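PhnB protein (Bacillus cereus, PDB 3OMS) is of unproven function but may be a 3-demethylubiquinone-9 3-methyltransferase-like member of the glyoxalase superfamily. Local coordinates at residues K101-D105 and G106-M110. Numbering follows the deposited sequence.
Sequences KLAQD and GAILM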
loop_
_atom_site.group_PDB
_atom_site.type_symbol
_atom_site.label_atom_id
_atom_site.label_comp_id
_atom_site.label_asym_id
_atom_site.label_seq_id
_atom_site.Cartn_x
_atom_site.Cartn_y
_atom_site.Cartn_z
ATOM N N LYS A 101 -5.008 19.403 3.712
ATOM C CA LYS A 101 -5.518 19.123 2.389
ATOM C C LYS A 101 -6.151 17.729 2.330
ATOM O O LYS A 101 -7.248 17.566 1.792
ATOM C CB LYS A 101 -4.409 19.295 1.329
ATOM C CG LYS A 101 -4.102 20.802 1.032
ATOM C CD LYS A 101 -3.011 20.913 -0.009
ATOM C CE LYS A 101 -2.667 22.329 -0.536
ATOM N NZ LYS A 101 -1.440 22.057 -1.466
ATOM N N LEU A 102 -5.436 16.726 2.843
ATOM C CA LEU A 102 -5.912 15.318 2.831
ATOM C C LEU A 102 -7.152 15.103 3.707
ATOM O O LEU A 102 -7.980 14.225 3.422
ATOM C CB LEU A 102 -4.776 14.380 3.288
ATOM C CG LEU A 102 -3.615 14.109 2.348
ATOM C CD1 LEU A 102 -2.464 13.409 3.134
ATOM C CD2 LEU A 102 -4.080 13.252 1.160
ATOM N N ALA A 103 -7.278 15.910 4.771
ATOM C CA ALA A 103 -8.436 15.841 5.663
ATOM C C ALA A 103 -9.756 16.319 5.032
ATOM O O ALA A 103 -10.815 16.013 5.592
ATOM C CB ALA A 103 -8.160 16.685 6.987
ATOM N N GLN A 104 -9.713 17.080 3.916
ATOM C CA GLN A 104 -10.938 17.693 3.361
ATOM C C GLN A 104 -11.885 16.587 2.915
ATOM O O GLN A 104 -11.513 15.715 2.123
ATOM C CB GLN A 104 -10.629 18.611 2.190
ATOM C CG GLN A 104 -9.548 19.709 2.420
ATOM C CD GLN A 104 -9.863 20.792 3.489
ATOM O OE1 GLN A 104 -10.301 20.494 4.599
ATOM N NE2 GLN A 104 -9.521 22.039 3.165
ATOM N N ASP A 105 -13.069 16.566 3.502
ATOM C CA ASP A 105 -14.083 15.521 3.264
ATOM C C ASP A 105 -13.552 14.116 3.588
ATOM O O ASP A 105 -14.050 13.116 3.080
ATOM C CB ASP A 105 -14.618 15.623 1.824
ATOM C CG ASP A 105 -15.469 16.870 1.609
ATOM O OD1 ASP A 105 -15.949 17.460 2.596
ATOM O OD2 ASP A 105 -15.661 17.259 0.461
ATOM N N GLY A 106 -12.548 14.065 4.465
ATOM C CA GLY A 106 -11.955 12.809 4.943
ATOM C C GLY A 106 -12.455 12.468 6.326
ATOM O O GLY A 106 -13.462 12.981 6.781
ATOM N N ALA A 107 -11.784 11.535 6.972
ATOM C CA ALA A 107 -12.174 11.042 8.259
ATOM C C ALA A 107 -10.899 11.040 9.098
ATOM O O ALA A 107 -9.866 10.543 8.665
ATOM C CB ALA A 107 -12.817 9.576 8.157
ATOM N N ILE A 108 -10.952 11.649 10.283
ATOM C CA ILE A 108 -9.766 11.692 11.124
ATOM C C ILE A 108 -9.709 10.470 12.016
ATOM O O ILE A 108 -10.655 10.165 12.736
ATOM C CB ILE A 108 -9.744 12.948 12.002
ATOM C CG1 ILE A 108 -9.895 14.209 11.146
ATOM C CG2 ILE A 108 -8.480 12.997 12.853
ATOM C CD1 ILE A 108 -8.852 14.398 9.993
ATOM N N LEU A 109 -8.578 9.791 12.010
ATOM C CA LEU A 109 -8.394 8.645 12.875
ATOM C C LEU A 109 -7.633 9.067 14.153
ATOM O O LEU A 109 -8.010 8.682 15.267
ATOM C CB LEU A 109 -7.671 7.546 12.113
ATOM C CG LEU A 109 -8.394 7.058 10.854
ATOM C CD1 LEU A 109 -7.664 5.864 10.180
ATOM C CD2 LEU A 109 -9.829 6.662 11.314
HETATM N N MSE A 110 -6.546 9.821 13.953
HETATM C CA MSE A 110 -5.811 10.501 15.012
HETATM C C MSE A 110 -5.493 11.922 14.555
HETATM O O MSE A 110 -4.796 12.126 13.536
HETATM C CB MSE A 110 -4.516 9.742 15.378
HETATM C CG MSE A 110 -4.847 8.351 15.897
HETATM SE SE MSE A 110 -3.215 7.297 16.249
HETATM C CE MSE A 110 -2.691 8.215 17.849
#
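Ala103 and Ile108 meet through their methyl groups where the chain leaves helix 92-103 and doubles back into strand 107-111. The touching atoms are CD1 of Ile108 and CB of Ala103, 3.8 Å apart. Ile108 delivers that methyl by the longer of its two branches: CG1 lies beside the backbone N and anti to the carbonyl carbon (chi1 -54°), and the second torsion folds CD1 back toward the helix end. The first bond of the side chain does not aim at the helix; it is this later turn that brings the methyl to Ala103.

Between these two residues the backbone makes a type II beta turn from Ala103 to Gly106. It is closed by the hydrogen bond from Gly106 N to Ala103 O, 2.8 Å long and fairly straight, with 153° at the hydrogen. The N-H comes down on the carbonyl from well above its plane, 55° out of it, instead of along a lone pair. Asp105, at the third position of the turn, has a left-handed backbone conformation with positive phi. Its side chain heads away from Gly106 and the strand, and only CB stays near, 3.7 Å from Gly106 N.

The turn lies on the surface and joins the helix to the second strand of the C-terminal beta-alpha-beta-beta-beta module, the repeating unit of the glyoxalase fold; that strand edges the module's four-stranded sheet. On the inner side Leu102 is buried against Leu31, Leu124 and Trp132, while Ala103 also touches Leu124 of strand 121-125. Ala107 pairs through its backbone with Asn125. Strand 107-111 runs antiparallel to strand 121-125, and a classic bulge interrupts it where Leu109 and Met110 both face Trp123.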